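Local coordinates for macrolide export ATP-binding/permease protein MacB (Actinobacillus actinomycetemcomitans, PDB 3FTJ) that probably forms the inner-membrane ABC transporter of the tripartite efflux system MacAB-TdeA, conferring macrolide resistance, this chain being its periplasmic region, at residues 38-43 with 50-55; 196-199 with 203-206. All coordinates share one frame; numbering follows the deposited sequence.

How the contacts relate
Along the chain, contact 1 comes first. It closes the short connection between helix 37-44 and strand 49-64. Contact 2 follows much later and closes the tighter connection between helix 186-201 and strand 206-209. The two are in series, so they neither nest nor cross. Their centres lie about 14 Å apart. The two helices touch: Thr42 and Leu43 pack on Leu196, and Asp39 packs on Leu197. His201 also joins them: His201 NE2 is hydrogen-bonded to Asp39 OD2 and His201 ND1 to Asp205 OD1. Beneath the helices, strands 49-64, 175-180, 15-20 and 206-209 are neighbours in that order. Both helices are thus tied to one part of the mixed sheet.

Contact 1: 38-43 with 50-55; sequences SDANTL and QSVTPN
In this helix-loop-strand unit of the MacB-like periplasmic core domain, helix 37-44 lies on the strand that follows it, with Ala40 and Leu43 against Val52 and Pro54. The axes of the two short segments run antiparallel, at 173°, and approach to 8.3 Å. Ala40 points its small side chain at the strand, consistent with the short axis distance.

Val52 is the centre of the contact. Its CB points at the helix and its two methyls divide the work. CG1 stands anti to the backbone N (chi1 179°) and meets the Ala40 methyl, CB to CG1 3.7 Å. The same CG1 lies 3.6 Å from Ala40 O. Val52 CG2 lies one turn on, 3.9 Å from Leu43 C and a little farther from Leu43 CB. Val52 therefore touches the helix at both Ala40 and Leu43.

The side chains that meet are all apolar, and three of the four touching residues are buried. The helix is held by its own backbone bonds, such as Leu43 N to Asp39 O. On the strand side, Thr53 is backbone hydrogen-bonded to Thr177 of strand 175-180, and Val52 also touches Ile176. A classic bulge sets Gln50 and Ser51 together opposite Lys179, at the start of the segment. Leu43 packs onward against Leu196 of helix 186-201.

Pro54 closes the end of the contact nearer Asn55. Its ring carbon CG touches Ala40 CB at 4.2 Å.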
ATOM      1  N   SER A  38       2.713  -9.681 -10.981  1.00 21.72           N
ATOM      2  CA  SER A  38       3.480  -9.674 -12.232  1.00 24.61           C
ATOM      3  C   SER A  38       3.369  -8.328 -12.959  1.00 24.81           C
ATOM      4  O   SER A  38       4.326  -7.886 -13.596  1.00 23.38           O
ATOM      5  CB  SER A  38       3.047 -10.809 -13.159  1.00 24.83           C
ATOM      6  OG  SER A  38       1.666 -10.736 -13.459  1.00 22.96           O
ATOM      7  N   ASP A  39       2.198  -7.695 -12.873  1.00 19.75           N
ATOM      8  CA  ASP A  39       2.045  -6.318 -13.311  1.00 17.79           C
ATOM      9  C   ASP A  39       3.084  -5.441 -12.599  1.00 23.38           C
ATOM     10  O   ASP A  39       3.814  -4.686 -13.248  1.00 20.54           O
ATOM     11  CB  ASP A  39       0.642  -5.790 -12.999  1.00 21.93           C
ATOM     12  CG  ASP A  39      -0.453  -6.492 -13.792  1.00 24.19           C
ATOM     13  OD1 ASP A  39      -0.158  -7.156 -14.810  1.00 21.33           O
ATOM     14  OD2 ASP A  39      -1.628  -6.365 -13.384  1.00 23.95           O
ATOM     15  N   ALA A  40       3.152  -5.549 -11.269  1.00 18.28           N
ATOM     16  CA  ALA A  40       4.101  -4.771 -10.479  1.00 21.01           C
ATOM     17  C   ALA A  40       5.552  -5.064 -10.866  1.00 23.91           C
ATOM     18  O   ALA A  40       6.391  -4.165 -10.879  1.00 23.82           O
ATOM     19  CB  ALA A  40       3.892  -5.015  -8.981  1.00 19.79           C
ATOM     20  N   ASN A  41       5.843  -6.319 -11.181  1.00 25.36           N
ATOM     21  CA  ASN A  41       7.188  -6.689 -11.596  1.00 26.37           C
ATOM     22  C   ASN A  41       7.567  -5.990 -12.901  1.00 27.77           C
ATOM     23  O   ASN A  41       8.644  -5.417 -13.021  1.00 30.88           O
ATOM     24  CB  ASN A  41       7.295  -8.206 -11.748  1.00 29.72           C
ATOM     25  CG  ASN A  41       8.720  -8.670 -12.003  1.00 37.57           C
ATOM     26  OD1 ASN A  41       9.014  -9.258 -13.046  1.00 40.88           O
ATOM     27  ND2 ASN A  41       9.614  -8.391 -11.060  1.00 32.45           N
ATOM     28  N   THR A  42       6.672  -6.028 -13.879  1.00 27.48           N
ATOM     29  CA  THR A  42       6.926  -5.370 -15.155  1.00 24.00           C
ATOM     30  C   THR A  42       7.100  -3.862 -15.001  1.00 26.23           C
ATOM     31  O   THR A  42       7.969  -3.254 -15.637  1.00 23.80           O
ATOM     32  CB  THR A  42       5.815  -5.676 -16.143  1.00 27.35           C
ATOM     33  OG1 THR A  42       5.769  -7.090 -16.349  1.00 28.51           O
ATOM     34  CG2 THR A  42       6.075  -4.976 -17.479  1.00 27.87           C
ATOM     35  N   LEU A  43       6.291  -3.255 -14.142  1.00 22.15           N
ATOM     36  CA  LEU A  43       6.414  -1.826 -13.875  1.00 25.19           C
ATOM     37  C   LEU A  43       7.768  -1.496 -13.251  1.00 25.11           C
ATOM     38  O   LEU A  43       8.387  -0.492 -13.589  1.00 26.63           O
ATOM     39  CB  LEU A  43       5.276  -1.341 -12.972  1.00 21.42           C
ATOM     40  CG  LEU A  43       3.876  -1.335 -13.598  1.00 23.38           C
ATOM     41  CD1 LEU A  43       2.788  -1.200 -12.528  1.00 24.75           C
ATOM     42  CD2 LEU A  43       3.754  -0.216 -14.616  1.00 24.20           C
ATOM     43  N   GLN A  50      10.988   4.439 -10.370  1.00 27.69           N
ATOM     44  CA  GLN A  50      12.005   4.340  -9.327  1.00 34.12           C
ATOM     45  C   GLN A  50      11.701   3.246  -8.294  1.00 31.39           C
ATOM     46  O   GLN A  50      12.608   2.586  -7.786  1.00 24.28           O
ATOM     47  CB  GLN A  50      12.172   5.694  -8.633  1.00 32.27           C
ATOM     48  CG  GLN A  50      13.152   5.681  -7.480  1.00 39.57           C
ATOM     49  CD  GLN A  50      13.408   7.067  -6.908  1.00 48.31           C
ATOM     50  OE1 GLN A  50      14.108   7.219  -5.904  1.00 51.55           O
ATOM     51  NE2 GLN A  50      12.842   8.088  -7.547  1.00 50.70           N
ATOM     52  N   SER A  51      10.426   3.061  -7.975  1.00 27.65           N
ATOM     53  CA  SER A  51      10.026   1.977  -7.086  1.00 28.64           C
ATOM     54  C   SER A  51       8.561   1.617  -7.275  1.00 25.76           C
ATOM     55  O   SER A  51       7.755   2.436  -7.716  1.00 22.37           O
ATOM     56  CB  SER A  51      10.288   2.337  -5.623  1.00 26.96           C
ATOM     57  OG  SER A  51       9.327   3.264  -5.145  1.00 28.46           O
ATOM     58  N   VAL A  52       8.234   0.378  -6.934  1.00 28.65           N
ATOM     59  CA  VAL A  52       6.885  -0.147  -7.077  1.00 25.19           C
ATOM     60  C   VAL A  52       6.463  -0.855  -5.787  1.00 23.55           C
ATOM     61  O   VAL A  52       7.173  -1.733  -5.290  1.00 23.58           O
ATOM     62  CB  VAL A  52       6.824  -1.136  -8.244  1.00 24.74           C
ATOM     63  CG1 VAL A  52       5.427  -1.722  -8.386  1.00 21.72           C
ATOM     64  CG2 VAL A  52       7.271  -0.444  -9.538  1.00 23.17           C
ATOM     65  N   THR A  53       5.305  -0.474  -5.256  1.00 23.61           N
ATOM     66  CA  THR A  53       4.794  -1.064  -4.025  1.00 20.37           C
ATOM     67  C   THR A  53       3.414  -1.676  -4.216  1.00 19.99           C
ATOM     68  O   THR A  53       2.434  -0.957  -4.377  1.00 19.41           O
ATOM     69  CB  THR A  53       4.702  -0.005  -2.926  1.00 23.81           C
ATOM     70  OG1 THR A  53       6.000   0.568  -2.727  1.00 31.51           O
ATOM     71  CG2 THR A  53       4.212  -0.624  -1.634  1.00 20.64           C
ATOM     72  N   PRO A  54       3.335  -3.009  -4.210  1.00 17.19           N
ATOM     73  CA  PRO A  54       2.049  -3.713  -4.284  1.00 20.48           C
ATOM     74  C   PRO A  54       1.286  -3.515  -2.978  1.00 19.56           C
ATOM     75  O   PRO A  54       1.914  -3.311  -1.946  1.00 22.22           O
ATOM     76  CB  PRO A  54       2.457  -5.183  -4.439  1.00 20.34           C
ATOM     77  CG  PRO A  54       3.919  -5.153  -4.828  1.00 21.18           C
ATOM     78  CD  PRO A  54       4.481  -3.934  -4.189  1.00 19.56           C
ATOM     79  N   ASN A  55      -0.039  -3.558  -3.013  1.00 18.84           N
ATOM     80  CA  ASN A  55      -0.830  -3.375  -1.794  1.00 19.65           C
ATOM     81  C   ASN A  55      -2.104  -4.201  -1.829  1.00 21.97           C
ATOM     82  O   ASN A  55      -2.969  -3.992  -2.677  1.00 22.16           O
ATOM     83  CB  ASN A  55      -1.170  -1.888  -1.580  1.00 18.25           C
ATOM     84  CG  ASN A  55      -1.907  -1.622  -0.261  1.00 29.66           C
ATOM     85  OD1 ASN A  55      -2.792  -2.381   0.152  1.00 23.88           O
ATOM     86  ND2 ASN A  55      -1.547  -0.523   0.396  1.00 31.36           N
TER

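Contact 2: 196-199 with 203-206; sequences LLKS and KKDF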
ATOM      1  N   LEU A 196       0.983   0.743 -20.833  1.00 21.85           N
ATOM      2  CA  LEU A 196       1.574  -0.547 -20.492  1.00 23.74           C
ATOM      3  C   LEU A 196       0.557  -1.456 -19.791  1.00 25.83           C
ATOM      4  O   LEU A 196       0.380  -2.617 -20.176  1.00 22.48           O
ATOM      5  CB  LEU A 196       2.823  -0.367 -19.627  1.00 25.85           C
ATOM      6  CG  LEU A 196       3.540  -1.624 -19.114  1.00 23.22           C
ATOM      7  CD1 LEU A 196       3.973  -2.540 -20.252  1.00 22.24           C
ATOM      8  CD2 LEU A 196       4.745  -1.228 -18.265  1.00 24.50           C
ATOM      9  N   LEU A 197      -0.127  -0.917 -18.782  1.00 24.75           N
ATOM     10  CA  LEU A 197      -1.115  -1.694 -18.029  1.00 24.65           C
ATOM     11  C   LEU A 197      -2.325  -2.108 -18.856  1.00 23.14           C
ATOM     12  O   LEU A 197      -2.857  -3.199 -18.657  1.00 24.00           O
ATOM     13  CB  LEU A 197      -1.570  -0.945 -16.777  1.00 23.03           C
ATOM     14  CG  LEU A 197      -0.612  -1.008 -15.595  1.00 23.64           C
ATOM     15  CD1 LEU A 197      -0.969   0.068 -14.600  1.00 28.51           C
ATOM     16  CD2 LEU A 197      -0.654  -2.387 -14.938  1.00 29.44           C
ATOM     17  N   LYS A 198      -2.779  -1.234 -19.754  1.00 20.81           N
ATOM     18  CA  LYS A 198      -3.804  -1.611 -20.733  1.00 24.23           C
ATOM     19  C   LYS A 198      -3.344  -2.787 -21.598  1.00 21.12           C
ATOM     20  O   LYS A 198      -4.101  -3.721 -21.834  1.00 23.89           O
ATOM     21  CB  LYS A 198      -4.180  -0.430 -21.636  1.00 27.54           C
ATOM     22  CG  LYS A 198      -4.826   0.732 -20.903  1.00 32.72           C
ATOM     23  CD  LYS A 198      -4.947   1.970 -21.779  1.00 37.68           C
ATOM     24  CE  LYS A 198      -5.990   1.787 -22.870  1.00 40.64           C
ATOM     25  NZ  LYS A 198      -6.291   3.098 -23.526  1.00 52.83           N
ATOM     26  N   SER A 199      -2.105  -2.720 -22.078  1.00 24.70           N
ATOM     27  CA  SER A 199      -1.507  -3.792 -22.873  1.00 23.37           C
ATOM     28  C   SER A 199      -1.462  -5.094 -22.069  1.00 22.22           C
ATOM     29  O   SER A 199      -1.774  -6.178 -22.578  1.00 20.53           O
ATOM     30  CB  SER A 199      -0.091  -3.392 -23.294  1.00 21.97           C
ATOM     31  OG  SER A 199       0.510  -4.375 -24.119  1.00 23.44           O
ATOM     32  N   LYS A 203      -7.240  -4.337 -21.488  1.00 26.36           N
ATOM     33  CA  LYS A 203      -8.316  -3.348 -21.375  1.00 27.49           C
ATOM     34  C   LYS A 203      -8.067  -2.391 -20.206  1.00 30.05           C
ATOM     35  O   LYS A 203      -7.312  -2.700 -19.281  1.00 30.42           O
ATOM     36  CB  LYS A 203      -9.669  -4.040 -21.172  1.00 28.61           C
ATOM     37  CG  LYS A 203      -9.811  -4.736 -19.815  1.00 30.68           C
ATOM     38  CD  LYS A 203     -11.186  -5.355 -19.655  1.00 34.05           C
ATOM     39  CE  LYS A 203     -11.539  -5.581 -18.185  1.00 45.66           C
ATOM     40  NZ  LYS A 203     -10.776  -6.700 -17.542  1.00 40.47           N
ATOM     41  N   LYS A 204      -8.721  -1.236 -20.239  1.00 26.26           N
ATOM     42  CA  LYS A 204      -8.578  -0.259 -19.167  1.00 28.55           C
ATOM     43  C   LYS A 204      -9.544  -0.601 -18.037  1.00 32.07           C
ATOM     44  O   LYS A 204     -10.696  -0.168 -18.033  1.00 27.16           O
ATOM     45  CB  LYS A 204      -8.823   1.166 -19.684  1.00 29.72           C
ATOM     46  CG  LYS A 204      -8.722   2.247 -18.617  1.00 33.17           C
ATOM     47  CD  LYS A 204      -7.381   2.946 -18.645  1.00 30.72           C
ATOM     48  CE  LYS A 204      -7.257   3.973 -17.532  1.00 31.16           C
ATOM     49  NZ  LYS A 204      -8.544   4.662 -17.288  1.00 40.70           N
ATOM     50  N   ASP A 205      -9.061  -1.403 -17.093  1.00 27.21           N
ATOM     51  CA  ASP A 205      -9.866  -1.850 -15.976  1.00 24.68           C
ATOM     52  C   ASP A 205      -9.220  -1.421 -14.668  1.00 26.76           C
ATOM     53  O   ASP A 205      -9.284  -2.131 -13.665  1.00 27.65           O
ATOM     54  CB  ASP A 205     -10.034  -3.370 -16.020  1.00 25.41           C
ATOM     55  CG  ASP A 205      -8.711  -4.103 -15.971  1.00 26.32           C
ATOM     56  OD1 ASP A 205      -7.679  -3.455 -15.722  1.00 25.04           O
ATOM     57  OD2 ASP A 205      -8.705  -5.334 -16.177  1.00 28.05           O
ATOM     58  N   PHE A 206      -8.599  -0.246 -14.694  1.00 24.18           N
ATOM     59  CA  PHE A 206      -7.875   0.292 -13.548  1.00 21.99           C
ATOM     60  C   PHE A 206      -7.923   1.792 -13.693  1.00 22.89           C
ATOM     61  O   PHE A 206      -8.271   2.302 -14.756  1.00 25.10           O
ATOM     62  CB  PHE A 206      -6.411  -0.158 -13.589  1.00 22.57           C
ATOM     63  CG  PHE A 206      -5.701   0.239 -14.853  1.00 23.40           C
ATOM     64  CD1 PHE A 206      -5.082   1.479 -14.961  1.00 23.13           C
ATOM     65  CD2 PHE A 206      -5.671  -0.616 -15.940  1.00 22.66           C
ATOM     66  CE1 PHE A 206      -4.432   1.856 -16.134  1.00 22.05           C
ATOM     67  CE2 PHE A 206      -5.030  -0.252 -17.117  1.00 24.14           C
ATOM     68  CZ  PHE A 206      -4.409   0.991 -17.216  1.00 26.12           C
TER
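The Phe206 ring lies between Leu197, over one face, and Lys204 on the opposite face. Asp205 OD1 is at the ring edge, in its plane. This is the helix-loop-strand connection in which helix 186-201 ends and the chain returns as strand 206-209.

On the first face, Leu197 CB sits 3.5 Å from Phe206 CZ. Leu197 CD1 is farther out, 4.2 Å above the plane and displaced toward the rim. On the other face, the lysine uses its aliphatic chain: Lys204 CD is 3.8 Å above the plane, again near the rim. Phe206 CG is set between the backbone N and the carbonyl carbon (chi1 57°), which turns the ring back to the helix. Ile18 of strand 15-20 touches both Leu197 and Phe206, so the ring helps join the helix to the sheet.

Lys198 crosses Phe206 at about a right angle. Its CG comes to 3.7 Å from Phe206 CZ. Lys198 CG also meets Lys204 CD, at 4.1 Å, so the two lysine chains touch through their methylenes. Their ammonium groups stay apart, with 6.8 Å from Lys198 NZ to Lys204 NZ. Lys198 NZ also has a long, weak ion pair with Glu195.

Asp205 OD1 is hydrogen-bonded to His201 ND1, at the last residue of the helix. The other oxygen of Asp205 is used by Lys203, so both carboxylate oxygens are engaged and the group is held from two directions. In that salt bridge, Lys203 NZ donates to Asp205 OD2 over 2.8 Å, meeting the oxygen on its anti side and 17° out of the carboxylate plane.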